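Local coordinates for Peptide/nickel transport system substrate-binding protein (Listeria monocytogenes serotype 1/2a, PDB 5KZT) that binds peptides and probably hands them to a membrane transporter for uptake, as oligopeptide-binding proteins of the OppA type do, at residues Y450-Y455 with I483-D488; N292-A296 with K353-A357; Y336-S340 with W474-V478; I301-T307 with Q492-Q496; A296-D302 with Q389-L394. All coordinates share one frame; numbering follows the deposited sequence. Where two conformers were deposited one is given.

Interaction 1 of 5, residues Y450-Y455 with I483-D488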
# COMPACT_ATOMS: atom_id res chain seq x y z
N TYR A 450 -6.64 -17.59 -6.61
CA TYR A 450 -7.77 -17.16 -7.41
C TYR A 450 -7.27 -17.02 -8.84
O TYR A 450 -6.28 -16.34 -9.09
CB TYR A 450 -8.32 -15.82 -6.93
CG TYR A 450 -9.30 -15.21 -7.92
CD1 TYR A 450 -10.54 -15.78 -8.16
CD2 TYR A 450 -8.95 -14.07 -8.65
CE1 TYR A 450 -11.42 -15.23 -9.06
CE2 TYR A 450 -9.81 -13.51 -9.57
CZ TYR A 450 -11.04 -14.09 -9.78
OH TYR A 450 -11.89 -13.52 -10.69
N SER A 451 -7.99 -17.65 -9.76
CA SER A 451 -7.61 -17.63 -11.17
C SER A 451 -8.86 -17.61 -12.02
O SER A 451 -9.64 -18.58 -12.01
CB SER A 451 -6.79 -18.87 -11.52
OG SER A 451 -6.38 -18.88 -12.88
N ASN A 452 -9.06 -16.51 -12.75
CA ASN A 452 -10.10 -16.41 -13.77
C ASN A 452 -9.46 -15.87 -15.05
O ASN A 452 -9.05 -14.71 -15.08
CB ASN A 452 -11.22 -15.50 -13.27
CG ASN A 452 -12.34 -15.36 -14.29
OD1 ASN A 452 -12.07 -15.13 -15.46
ND2 ASN A 452 -13.59 -15.52 -13.86
N LYS A 453 -9.38 -16.69 -16.10
CA LYS A 453 -8.70 -16.28 -17.35
C LYS A 453 -9.36 -15.11 -18.07
O LYS A 453 -8.68 -14.36 -18.77
CB LYS A 453 -8.53 -17.45 -18.32
CG LYS A 453 -7.63 -18.59 -17.84
CD LYS A 453 -6.34 -18.18 -17.13
CE LYS A 453 -5.37 -17.36 -18.01
NZ LYS A 453 -4.32 -16.62 -17.24
N ASP A 454 -10.67 -14.95 -17.91
CA ASP A 454 -11.37 -13.80 -18.51
C ASP A 454 -10.96 -12.50 -17.81
O ASP A 454 -10.79 -11.46 -18.46
CB ASP A 454 -12.89 -13.97 -18.41
CG ASP A 454 -13.41 -15.17 -19.18
OD1 ASP A 454 -12.76 -15.58 -20.17
OD2 ASP A 454 -14.48 -15.69 -18.79
N TYR A 455 -10.79 -12.57 -16.50
CA TYR A 455 -10.29 -11.45 -15.70
C TYR A 455 -8.88 -11.09 -16.16
O TYR A 455 -8.65 -9.94 -16.50
CB TYR A 455 -10.31 -11.78 -14.22
CG TYR A 455 -10.00 -10.62 -13.30
CD1 TYR A 455 -10.96 -9.68 -12.98
CD2 TYR A 455 -8.73 -10.48 -12.73
CE1 TYR A 455 -10.68 -8.62 -12.12
CE2 TYR A 455 -8.44 -9.44 -11.85
CZ TYR A 455 -9.43 -8.50 -11.56
OH TYR A 455 -9.17 -7.43 -10.72
N ILE A 483 -16.69 -9.29 -12.72
CA ILE A 483 -16.15 -10.65 -12.76
C ILE A 483 -15.56 -11.00 -11.39
O ILE A 483 -15.85 -12.05 -10.82
CB ILE A 483 -15.06 -10.79 -13.86
CG1 ILE A 483 -15.66 -10.55 -15.25
CG2 ILE A 483 -14.45 -12.20 -13.81
CD1 ILE A 483 -14.64 -10.47 -16.35
N LEU A 484 -14.73 -10.12 -10.87
CA LEU A 484 -14.02 -10.35 -9.60
C LEU A 484 -14.98 -10.53 -8.42
O LEU A 484 -14.82 -11.45 -7.61
CB LEU A 484 -13.07 -9.19 -9.32
CG LEU A 484 -12.12 -9.31 -8.13
CD1 LEU A 484 -11.04 -10.32 -8.43
CD2 LEU A 484 -11.50 -7.97 -7.77
N LEU A 485 -15.98 -9.66 -8.36
CA LEU A 485 -16.84 -9.55 -7.19
C LEU A 485 -18.15 -10.32 -7.37
O LEU A 485 -18.32 -11.35 -6.76
CB LEU A 485 -17.08 -8.07 -6.84
CG LEU A 485 -15.80 -7.27 -6.56
CD1 LEU A 485 -16.12 -5.82 -6.22
CD2 LEU A 485 -14.95 -7.91 -5.45
N THR A 486 -19.04 -9.82 -8.22
CA THR A 486 -20.35 -10.43 -8.40
C THR A 486 -20.26 -11.88 -8.89
O THR A 486 -20.89 -12.76 -8.32
CB THR A 486 -21.23 -9.58 -9.32
OG1 THR A 486 -21.47 -8.31 -8.70
CG2 THR A 486 -22.58 -10.27 -9.62
N ASP A 487 -19.46 -12.12 -9.93
CA ASP A 487 -19.39 -13.44 -10.56
C ASP A 487 -18.59 -14.47 -9.74
O ASP A 487 -19.04 -15.60 -9.58
CB ASP A 487 -18.81 -13.35 -11.99
CG ASP A 487 -19.58 -12.37 -12.89
OD1 ASP A 487 -20.71 -11.93 -12.51
OD2 ASP A 487 -19.04 -12.04 -13.99
N ASP A 488 -17.40 -14.10 -9.25
CA ASP A 488 -16.47 -15.05 -8.61
C ASP A 488 -16.36 -14.94 -7.10
O ASP A 488 -15.88 -15.85 -6.45
CB ASP A 488 -15.07 -14.91 -9.22
CG ASP A 488 -15.00 -15.37 -10.67
OD1 ASP A 488 -16.01 -15.85 -11.21
OD2 ASP A 488 -13.94 -15.25 -11.32

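Interaction 2 of 5, residues N292-A296 with K353-A357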
# COMPACT_ATOMS: atom_id res chain seq x y z
N ASN A 292 -19.83 -20.93 -3.21
CA ASN A 292 -20.97 -20.70 -2.34
C ASN A 292 -20.53 -20.35 -0.92
O ASN A 292 -21.16 -19.51 -0.28
CB ASN A 292 -21.91 -21.89 -2.32
CG ASN A 292 -22.95 -21.81 -3.41
OD1 ASN A 292 -23.52 -20.75 -3.67
ND2 ASN A 292 -23.22 -22.93 -4.03
N ILE A 293 -19.45 -20.99 -0.44
CA ILE A 293 -18.92 -20.71 0.89
C ILE A 293 -18.32 -19.29 0.96
O ILE A 293 -18.55 -18.59 1.95
CB ILE A 293 -17.90 -21.79 1.32
CG1 ILE A 293 -18.57 -23.18 1.38
CG2 ILE A 293 -17.22 -21.44 2.64
CD1 ILE A 293 -19.75 -23.29 2.32
N ARG A 294 -17.58 -18.88 -0.08
CA ARG A 294 -17.09 -17.48 -0.17
C ARG A 294 -18.24 -16.47 -0.10
O ARG A 294 -18.18 -15.48 0.64
CB ARG A 294 -16.29 -17.25 -1.47
CG ARG A 294 -15.01 -18.08 -1.56
CD ARG A 294 -14.06 -17.53 -2.60
NE ARG A 294 -14.57 -17.56 -3.97
CZ ARG A 294 -14.55 -18.61 -4.79
NH1 ARG A 294 -14.09 -19.81 -4.41
NH2 ARG A 294 -15.02 -18.46 -6.03
N LYS A 295 -19.29 -16.76 -0.88
CA LYS A 295 -20.49 -15.91 -0.97
C LYS A 295 -21.20 -15.81 0.39
O LYS A 295 -21.68 -14.75 0.75
CB LYS A 295 -21.46 -16.44 -2.04
CG LYS A 295 -22.68 -15.56 -2.27
CD LYS A 295 -23.61 -16.10 -3.35
CE LYS A 295 -23.07 -15.85 -4.76
NZ LYS A 295 -23.06 -14.40 -5.09
N ALA A 296 -21.26 -16.93 1.10
CA ALA A 296 -21.92 -16.99 2.42
C ALA A 296 -21.24 -16.04 3.41
O ALA A 296 -21.91 -15.21 4.03
CB ALA A 296 -21.91 -18.40 2.96
N LYS A 353 -28.72 -18.72 1.97
CA LYS A 353 -28.94 -19.53 0.77
C LYS A 353 -27.62 -20.12 0.24
O LYS A 353 -27.52 -21.33 0.02
CB LYS A 353 -29.62 -18.69 -0.33
CG LYS A 353 -29.93 -19.47 -1.60
CD LYS A 353 -30.64 -18.67 -2.68
CE LYS A 353 -31.29 -19.62 -3.68
NZ LYS A 353 -31.49 -19.03 -5.03
N ALA A 354 -26.61 -19.26 0.06
CA ALA A 354 -25.29 -19.70 -0.38
C ALA A 354 -24.65 -20.66 0.62
O ALA A 354 -24.03 -21.65 0.24
CB ALA A 354 -24.37 -18.50 -0.61
N TRP A 355 -24.79 -20.37 1.92
CA TRP A 355 -24.24 -21.22 2.97
C TRP A 355 -24.81 -22.65 2.92
O TRP A 355 -24.05 -23.62 2.90
CB TRP A 355 -24.51 -20.57 4.33
CG TRP A 355 -24.04 -21.32 5.53
CD1 TRP A 355 -24.82 -21.81 6.53
CD2 TRP A 355 -22.69 -21.60 5.90
NE1 TRP A 355 -24.05 -22.40 7.49
CE2 TRP A 355 -22.73 -22.29 7.13
CE3 TRP A 355 -21.44 -21.33 5.32
CZ2 TRP A 355 -21.59 -22.74 7.78
CZ3 TRP A 355 -20.30 -21.78 5.96
CH2 TRP A 355 -20.38 -22.48 7.18
N LYS A 356 -26.14 -22.78 2.88
CA LYS A 356 -26.77 -24.12 2.82
C LYS A 356 -26.31 -24.92 1.57
O LYS A 356 -25.99 -26.11 1.67
CB LYS A 356 -28.31 -24.02 2.87
CG LYS A 356 -28.86 -23.52 4.22
CD LYS A 356 -30.34 -23.81 4.46
CE LYS A 356 -31.28 -22.71 3.99
NZ LYS A 356 -31.20 -21.46 4.80
N ALA A 357 -26.24 -24.24 0.43
CA ALA A 357 -25.84 -24.88 -0.84
C ALA A 357 -24.37 -25.30 -0.85
O ALA A 357 -24.04 -26.40 -1.30
CB ALA A 357 -26.13 -23.95 -2.01

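Interaction 3 of 5, residues Y336-S340 with W474-V478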
# COMPACT_ATOMS: atom_id res chain seq x y z
N TYR A 336 -15.69 5.77 -11.65
CA TYR A 336 -15.61 4.31 -11.88
C TYR A 336 -16.66 3.54 -11.09
O TYR A 336 -17.36 2.69 -11.66
CB TYR A 336 -14.23 3.79 -11.47
CG TYR A 336 -14.02 2.30 -11.66
CD1 TYR A 336 -14.43 1.39 -10.69
CD2 TYR A 336 -13.38 1.80 -12.81
CE1 TYR A 336 -14.23 0.03 -10.84
CE2 TYR A 336 -13.17 0.43 -12.96
CZ TYR A 336 -13.60 -0.45 -11.98
OH TYR A 336 -13.41 -1.81 -12.13
N THR A 337 -16.80 3.85 -9.79
CA THR A 337 -17.75 3.12 -8.93
C THR A 337 -19.22 3.29 -9.31
O THR A 337 -19.99 2.35 -9.15
CB THR A 337 -17.60 3.48 -7.43
OG1 THR A 337 -17.79 4.88 -7.23
CG2 THR A 337 -16.29 3.09 -6.93
N LYS A 338 -19.60 4.46 -9.81
CA LYS A 338 -20.96 4.68 -10.33
C LYS A 338 -21.22 3.81 -11.59
O LYS A 338 -22.29 3.20 -11.73
CB LYS A 338 -21.19 6.18 -10.59
CG LYS A 338 -22.55 6.58 -11.14
CD LYS A 338 -22.56 8.03 -11.65
CE LYS A 338 -23.93 8.44 -12.18
NZ LYS A 338 -24.37 7.60 -13.33
N GLU A 339 -20.24 3.74 -12.49
CA GLU A 339 -20.35 2.91 -13.70
C GLU A 339 -20.33 1.42 -13.38
O GLU A 339 -21.02 0.65 -14.03
CB GLU A 339 -19.24 3.25 -14.71
CG GLU A 339 -19.27 4.70 -15.15
CD GLU A 339 -18.24 5.04 -16.19
OE1 GLU A 339 -17.18 4.39 -16.26
OE2 GLU A 339 -18.50 5.98 -16.95
N SER A 340 -19.53 1.01 -12.40
CA SER A 340 -19.46 -0.39 -11.99
C SER A 340 -20.71 -0.85 -11.25
O SER A 340 -21.09 -2.03 -11.33
CB SER A 340 -18.25 -0.62 -11.09
OG SER A 340 -17.96 -2.00 -10.99
N TRP A 474 -10.56 1.61 -20.43
CA TRP A 474 -11.39 2.01 -19.29
C TRP A 474 -12.64 1.14 -19.19
O TRP A 474 -12.91 0.55 -18.13
CB TRP A 474 -11.77 3.49 -19.39
CG TRP A 474 -12.71 3.89 -18.30
CD1 TRP A 474 -14.08 3.88 -18.35
CD2 TRP A 474 -12.35 4.34 -17.00
NE1 TRP A 474 -14.60 4.30 -17.14
CE2 TRP A 474 -13.55 4.58 -16.29
CE3 TRP A 474 -11.13 4.56 -16.36
CZ2 TRP A 474 -13.56 5.07 -14.98
CZ3 TRP A 474 -11.14 5.02 -15.04
CH2 TRP A 474 -12.35 5.27 -14.37
N ASP A 475 -13.39 1.03 -20.29
CA ASP A 475 -14.65 0.26 -20.28
C ASP A 475 -14.44 -1.19 -19.82
O ASP A 475 -15.24 -1.74 -19.06
CB ASP A 475 -15.36 0.29 -21.65
CG ASP A 475 -15.80 1.70 -22.07
OD1 ASP A 475 -15.81 2.61 -21.22
OD2 ASP A 475 -16.10 1.89 -23.26
N GLU A 476 -13.35 -1.79 -20.27
CA GLU A 476 -13.01 -3.15 -19.89
C GLU A 476 -12.66 -3.26 -18.41
O GLU A 476 -13.13 -4.18 -17.75
CB GLU A 476 -11.88 -3.69 -20.77
CG GLU A 476 -12.29 -3.85 -22.23
CD GLU A 476 -13.28 -4.99 -22.47
OE1 GLU A 476 -12.85 -6.16 -22.43
OE2 GLU A 476 -14.48 -4.71 -22.72
N MET A 477 -11.91 -2.29 -17.89
CA MET A 477 -11.62 -2.26 -16.44
C MET A 477 -12.89 -2.20 -15.60
O MET A 477 -12.96 -2.82 -14.55
CB MET A 477 -10.66 -1.10 -16.10
CG MET A 477 -9.22 -1.36 -16.54
SD MET A 477 -7.97 -0.23 -15.92
CE MET A 477 -8.58 1.32 -16.57
N VAL A 478 -13.90 -1.45 -16.05
CA VAL A 478 -15.20 -1.40 -15.37
C VAL A 478 -15.79 -2.82 -15.31
O VAL A 478 -16.19 -3.30 -14.25
CB VAL A 478 -16.16 -0.41 -16.06
CG1 VAL A 478 -17.58 -0.48 -15.48
CG2 VAL A 478 -15.60 1.02 -15.95
O HOH W 1 -18.56 -3.69 -13.04

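Interaction 4 of 5, residues I301-T307 with Q492-Q496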
# COMPACT_ATOMS: atom_id res chain seq x y z
N ILE A 301 -21.92 -10.11 6.48
CA ILE A 301 -21.31 -9.08 7.32
C ILE A 301 -22.02 -7.73 7.12
O ILE A 301 -21.99 -7.14 6.05
CB ILE A 301 -19.79 -8.95 7.07
CG1 ILE A 301 -19.11 -10.29 7.39
CG2 ILE A 301 -19.18 -7.85 7.94
CD1 ILE A 301 -17.68 -10.42 6.89
N ASP A 302 -22.66 -7.26 8.19
CA ASP A 302 -23.31 -5.96 8.18
C ASP A 302 -22.25 -4.87 8.09
O ASP A 302 -21.72 -4.41 9.11
CB ASP A 302 -24.18 -5.78 9.44
CG ASP A 302 -25.07 -4.54 9.37
OD1 ASP A 302 -24.82 -3.65 8.52
OD2 ASP A 302 -26.03 -4.46 10.15
N LYS A 303 -21.95 -4.44 6.87
CA LYS A 303 -20.85 -3.48 6.63
C LYS A 303 -21.14 -2.12 7.27
O LYS A 303 -20.23 -1.47 7.79
CB LYS A 303 -20.58 -3.26 5.14
CG LYS A 303 -20.47 -4.53 4.30
CD LYS A 303 -20.00 -4.22 2.90
CE LYS A 303 -20.16 -5.44 2.01
NZ LYS A 303 -19.57 -5.24 0.66
N GLN A 304 -22.40 -1.70 7.23
CA GLN A 304 -22.78 -0.41 7.79
C GLN A 304 -22.53 -0.40 9.29
O GLN A 304 -21.91 0.53 9.82
CB GLN A 304 -24.25 -0.08 7.48
CG GLN A 304 -24.67 1.34 7.86
CD GLN A 304 -23.93 2.37 7.04
OE1 GLN A 304 -24.05 2.36 5.81
NE2 GLN A 304 -23.15 3.23 7.70
N SER A 305 -22.99 -1.45 9.97
CA SER A 305 -22.83 -1.57 11.41
C SER A 305 -21.35 -1.65 11.78
O SER A 305 -20.92 -1.00 12.73
CB SER A 305 -23.55 -2.81 11.94
OG SER A 305 -23.40 -2.91 13.33
N TYR A 306 -20.59 -2.42 11.00
CA TYR A 306 -19.14 -2.50 11.14
C TYR A 306 -18.52 -1.10 11.22
O TYR A 306 -17.84 -0.78 12.20
CB TYR A 306 -18.51 -3.29 9.97
CG TYR A 306 -17.02 -3.43 10.12
CD1 TYR A 306 -16.48 -4.49 10.83
CD2 TYR A 306 -16.15 -2.50 9.57
CE1 TYR A 306 -15.12 -4.63 10.99
CE2 TYR A 306 -14.78 -2.62 9.73
CZ TYR A 306 -14.27 -3.70 10.44
OH TYR A 306 -12.92 -3.85 10.61
N THR A 307 -18.75 -0.27 10.21
CA THR A 307 -18.14 1.06 10.19
C THR A 307 -18.67 1.96 11.31
O THR A 307 -17.91 2.73 11.89
CB THR A 307 -18.31 1.80 8.85
OG1 THR A 307 -19.69 1.98 8.57
CG2 THR A 307 -17.68 1.02 7.74
N GLN A 492 -14.12 -9.80 -0.72
CA GLN A 492 -15.29 -9.02 -0.30
C GLN A 492 -14.86 -7.67 0.26
O GLN A 492 -14.42 -7.59 1.40
CB GLN A 492 -16.15 -9.78 0.73
CG GLN A 492 -17.34 -9.00 1.33
CD GLN A 492 -18.33 -8.45 0.31
OE1 GLN A 492 -17.94 -7.91 -0.72
NE2 GLN A 492 -19.64 -8.58 0.59
N PRO A 493 -14.99 -6.60 -0.55
CA PRO A 493 -14.83 -5.26 0.01
C PRO A 493 -15.70 -5.03 1.25
O PRO A 493 -16.87 -5.41 1.26
CB PRO A 493 -15.24 -4.36 -1.14
CG PRO A 493 -14.82 -5.15 -2.35
CD PRO A 493 -15.19 -6.56 -2.00
N LEU A 494 -15.11 -4.42 2.28
CA LEU A 494 -15.80 -4.19 3.54
C LEU A 494 -15.98 -2.70 3.76
O LEU A 494 -17.10 -2.26 3.99
CB LEU A 494 -15.03 -4.82 4.70
CG LEU A 494 -15.83 -5.86 5.49
CD1 LEU A 494 -14.94 -6.67 6.41
CD2 LEU A 494 -16.96 -5.18 6.27
N TYR A 495 -14.88 -1.94 3.71
CA TYR A 495 -14.93 -0.48 3.88
C TYR A 495 -13.90 0.31 3.10
O TYR A 495 -12.84 -0.21 2.73
CB TYR A 495 -14.86 -0.11 5.36
CG TYR A 495 -13.55 -0.40 6.10
CD1 TYR A 495 -13.33 -1.61 6.74
CD2 TYR A 495 -12.56 0.57 6.20
CE1 TYR A 495 -12.16 -1.86 7.44
CE2 TYR A 495 -11.39 0.34 6.90
CZ TYR A 495 -11.19 -0.87 7.52
OH TYR A 495 -10.01 -1.11 8.22
N GLN A 496 -14.24 1.57 2.86
CA GLN A 496 -13.35 2.54 2.26
C GLN A 496 -12.77 3.32 3.43
O GLN A 496 -13.52 3.90 4.22
CB GLN A 496 -14.12 3.49 1.35
CG GLN A 496 -14.96 2.81 0.30
CD GLN A 496 -15.77 3.80 -0.51
OE1 GLN A 496 -15.18 4.64 -1.20
NE2 GLN A 496 -17.11 3.74 -0.40

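Interaction 5 of 5, residues A296-D302 with Q389-L394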
# COMPACT_ATOMS: atom_id res chain seq x y z
N ALA A 296 -21.26 -16.93 1.10
CA ALA A 296 -21.92 -16.99 2.42
C ALA A 296 -21.24 -16.04 3.41
O ALA A 296 -21.91 -15.21 4.03
CB ALA A 296 -21.91 -18.40 2.96
N ILE A 297 -19.92 -16.17 3.53
CA ILE A 297 -19.13 -15.29 4.41
C ILE A 297 -19.28 -13.82 3.94
O ILE A 297 -19.51 -12.92 4.76
CB ILE A 297 -17.63 -15.69 4.42
CG1 ILE A 297 -17.42 -17.11 4.97
CG2 ILE A 297 -16.76 -14.67 5.16
CD1 ILE A 297 -17.84 -17.36 6.38
N ALA A 298 -19.17 -13.61 2.63
CA ALA A 298 -19.16 -12.26 2.07
C ALA A 298 -20.42 -11.47 2.40
O ALA A 298 -20.34 -10.32 2.81
CB ALA A 298 -18.98 -12.29 0.56
N LEU A 299 -21.56 -12.12 2.20
CA LEU A 299 -22.85 -11.46 2.31
C LEU A 299 -23.39 -11.43 3.73
O LEU A 299 -24.43 -10.81 3.97
CB LEU A 299 -23.86 -12.12 1.37
CG LEU A 299 -23.53 -12.12 -0.12
CD1 LEU A 299 -24.69 -12.78 -0.85
CD2 LEU A 299 -23.28 -10.74 -0.67
N ALA A 300 -22.69 -12.04 4.69
CA ALA A 300 -23.19 -12.18 6.05
C ALA A 300 -22.63 -11.12 7.00
O ALA A 300 -22.87 -11.21 8.21
CB ALA A 300 -22.90 -13.57 6.58
N ILE A 301 -21.92 -10.11 6.48
CA ILE A 301 -21.31 -9.08 7.32
C ILE A 301 -22.02 -7.73 7.12
O ILE A 301 -21.99 -7.14 6.05
CB ILE A 301 -19.79 -8.95 7.07
CG1 ILE A 301 -19.11 -10.29 7.39
CG2 ILE A 301 -19.18 -7.85 7.94
CD1 ILE A 301 -17.68 -10.42 6.89
N ASP A 302 -22.66 -7.26 8.19
CA ASP A 302 -23.31 -5.96 8.18
C ASP A 302 -22.25 -4.87 8.09
O ASP A 302 -21.72 -4.41 9.11
CB ASP A 302 -24.18 -5.78 9.44
CG ASP A 302 -25.07 -4.54 9.37
OD1 ASP A 302 -24.82 -3.65 8.52
OD2 ASP A 302 -26.03 -4.46 10.15
N GLN A 389 -20.63 -11.66 13.64
CA GLN A 389 -21.52 -11.58 12.48
C GLN A 389 -21.66 -12.93 11.77
O GLN A 389 -22.77 -13.43 11.55
CB GLN A 389 -21.01 -10.53 11.50
CG GLN A 389 -21.13 -9.10 12.02
CD GLN A 389 -22.51 -8.52 11.85
OE1 GLN A 389 -23.09 -8.57 10.77
NE2 GLN A 389 -23.05 -7.95 12.92
N LEU A 390 -20.52 -13.53 11.48
CA LEU A 390 -20.51 -14.78 10.74
C LEU A 390 -21.09 -15.93 11.58
O LEU A 390 -21.90 -16.70 11.07
CB LEU A 390 -19.10 -15.10 10.27
CG LEU A 390 -18.47 -14.07 9.32
CD1 LEU A 390 -17.03 -14.44 9.05
CD2 LEU A 390 -19.27 -13.89 8.04
N GLN A 391 -20.71 -16.03 12.86
CA GLN A 391 -21.21 -17.13 13.70
C GLN A 391 -22.72 -17.06 13.95
O GLN A 391 -23.41 -18.09 13.83
CB GLN A 391 -20.42 -17.24 15.00
CG GLN A 391 -18.98 -17.73 14.76
CD GLN A 391 -18.13 -17.90 16.01
OE1 GLN A 391 -17.05 -18.48 15.94
NE2 GLN A 391 -18.60 -17.39 17.15
N LYS A 392 -23.24 -15.87 14.24
CA LYS A 392 -24.68 -15.75 14.48
C LYS A 392 -25.51 -16.01 13.22
O LYS A 392 -26.60 -16.54 13.31
CB LYS A 392 -25.05 -14.40 15.10
CG LYS A 392 -25.19 -13.25 14.11
CD LYS A 392 -25.65 -11.97 14.79
CE LYS A 392 -25.75 -10.85 13.78
NZ LYS A 392 -25.75 -9.54 14.49
N ASN A 393 -24.98 -15.62 12.05
CA ASN A 393 -25.73 -15.69 10.78
C ASN A 393 -25.63 -17.04 10.05
O ASN A 393 -26.55 -17.40 9.32
CB ASN A 393 -25.32 -14.55 9.83
CG ASN A 393 -25.83 -13.17 10.27
OD1 ASN A 393 -26.88 -13.06 10.87
ND2 ASN A 393 -25.09 -12.12 9.93
N LEU A 394 -24.52 -17.76 10.24
CA LEU A 394 -24.24 -18.98 9.50
C LEU A 394 -24.07 -20.19 10.44
O LEU A 394 -22.98 -20.47 10.93
CB LEU A 394 -22.98 -18.78 8.66
CG LEU A 394 -22.99 -17.63 7.65
CD1 LEU A 394 -21.69 -17.67 6.88
CD2 LEU A 394 -24.16 -17.73 6.69

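Interaction 1 of 5, residues Y450-Y455 with I483-D488
Asn452 and Tyr450 both reach Asp488, and the asparagine can be followed outward from its backbone. Its CB lies 3.4 Å from Asp488 OD2. CG, anti to the backbone N (chi1 180°), lies 3.8 Å from the CG2 methyl of Ile483 and carries the amide to the end of helix 471-487. There ND2 gives a short bond of 2.6 Å to Asp488 OD2, on the syn side of the carboxylate, while the Ile483 CG2 methyl lies 3.4 Å from ND2. The amide's other end turns back: OD1 caps helix 453-459 by accepting from Tyr455 N at 3.0 Å, with a weak bond from Asp454 N. One N-cap side chain thus ties the start of one helix to the end of another. Asp488 OD2 takes a second donor, Tyr450 OH at 2.8 Å, on its anti side, so two bonds fix this oxygen, and both would be expected to stabilise a negative charge. Beside this polar group, Leu484 CD1 lies over a face of the Tyr455 ring, 4.3 Å from its centroid, and touches Tyr450 CE2. Tyr455 OH bonds to Leu436 O at helix 433-436, and Leu485 packs against strand 491-503.

Interaction 2 of 5, residues N292-A296 with K353-A357
Asn292 ND2 holds the polar edge of this contact: it is hydrogen-bonded to Glu361 OE1, a turn further along helix 348-362, and rests 3.7 Å from the CB methyl of Ala357. The CB of Asn292 meanwhile sits 3.3 Å from Ala354 O, and with ND2 near Ala357 the side chain spans one turn of helix 348-362. Helices 291-299 and 348-362 run roughly antiparallel here, their segments at 147° and only 7.5 Å apart at closest approach. Small residues permit that closeness. Ala354 CB points into the other helix, 3.4 Å from Asn292 O, and is flanked by the aliphatic part of Lys295, whose CD lies 3.7 Å from it before bends at chi3 and chi4 lead the amine away. Ala296 CB approaches Trp355 CB at 3.7 Å and lies at the edge of the indole. Ile293 CD1 reaches the six-membered part of that indole, 4.0 Å from Trp355 CE3, and both side chains also touch Ile367 of strand 367-374. Trp355 NE1 is satisfied by Asp395 O.

Interaction 3 of 5, residues Y336-S340 with W474-V478
The short helix 336-340 crosses the N-terminal half of helix 471-487 at 62°, with 10.3 Å between the segment axes, a gap wide enough for large side chains. Tyr336 fills much of it. Its ring, with CG turned away from the backbone N, extends to the other helix, where OH donates to Met477 O at 2.7 Å from above the carbonyl plane. On the way, Tyr336 CE2 passes 3.6 Å from Val478 CA. The ring also turns an edge to one face of the Trp474 indole in an offset edge-to-face pair, planes at 86°, with CD2 the atom over that face. Helix 336-340 belongs to the long connection between strand 316-317 and helix 348-362, and these aromatics fasten it to helix 471-487; Tyr336 and Met477 also touch Leu436 of helix 433-436. The indole's N-H is used as well: Trp474 NE1 donates to Glu339 OE1 at 2.7 Å, nearly straight at 170°, within the ring plane and on the syn lone pair. Near Ser340, a water donates to Ser340 OG and to Val478 O, both at 2.7 Å, bridging the helices. Ser340 OG is also bonded to Glu481 and His343.

Interaction 4 of 5, residues I301-T307 with Q492-Q496
Lys303 NZ donates to Pro493 O at 2.8 Å, carried there by a side chain extended beyond CG that runs past Leu494, with CD 3.7 Å from Leu494 O. In one of its two conformers, Leu494 CD2 meets Ile301 CG2 at 3.9 Å and lies over one face of the Tyr306 ring; these contacts need not hold for the other. Tyr306 CE2 lies 3.5 Å from Tyr495 CD1, the two rings inclined by only 25° but displaced so far that they hardly stack. Thr307 CG2 lies against Tyr495 CB at 3.9 Å. Around this shell, Asp302 caps helix 303-311 through OD1 to Ser305 N at 3.2 Å, fixing the turn from which Lys303 and Tyr306 project. The strand carries a classic beta bulge, in which Leu494 and Tyr495 are set against the single residue Phe273, whose ring lies parallel to that of Tyr495. Lys303 NZ also bonds to Ala318 O and Leu344 O; three backbone carbonyls thus hold the buried amine, which would be expected to offset the cost of burying a charge. Tyr306 OH bonds to Ser382, and Tyr495 OH to a basic side chain of the bound peptide: this buried packing thus contributes a phenol directly to ligand binding.

Interaction 5 of 5, residues A296-D302 with Q389-L394
Bent at chi2 (-82°), the Gln389 side chain brings its amide to the chain leaving helix 291-299, where OE1 accepts from Asp302 N at 2.9 Å. The donor lies above the carbonyl plane, yet the N-H points well at the oxygen, at 166°. One turn on, CG of Asn393 is anti to its carbonyl carbon (chi1 -72°), which places ND2 3.0 Å from Ala300 O; that oxygen lies close to the amide plane of Asn393, though the donor is tilted from the carbonyl plane. Both amides bind the connection between helices 291-299 and 303-311. Alongside is an apolar layer. Leu390 CD2 sits among Ile301 CG1 at 3.7 Å, Ala300 CB at 3.9 Å and Ile297 O at 3.4 Å, while its CD1 meets Ile297 CG2. Leu394 CD1 approaches Ile297 CD1 at 3.9 Å and touches Ala296 CB. Ile297 and Leu390 continue onto Leu397 and Phe420, in strands 397-404 and 420-425, so this is a helix-to-helix layer packed on a mixed sheet, as in the alpha/beta lobes of periplasmic-binding-protein folds.

How the interactions relate
Interactions 2, 5 and 4 follow one another along residues 292-307. Interactions 2 and 5 share Ala296, with centres about 10 Å apart, and interactions 5 and 4 share Ile301 and Asp302, about 11 Å apart; Gln492 NE2 of interaction 4 lies 2.9 Å from Ala298 O of interaction 5, a probable hydrogen bond. Interactions 1 and 3 both use helix 471-487, their centres about 15 Å apart. Interaction 1 joins the two groups: Asp488 O lies 2.8 Å from Arg294 NH2 of interaction 2, probably hydrogen-bonded, and Leu485 CD2 packs 3.7 Å from Pro493 CD of interaction 4. Interaction 4 reaches the bound peptide, through the hydrogen bond of Tyr495 OH to a basic side chain of the ligand.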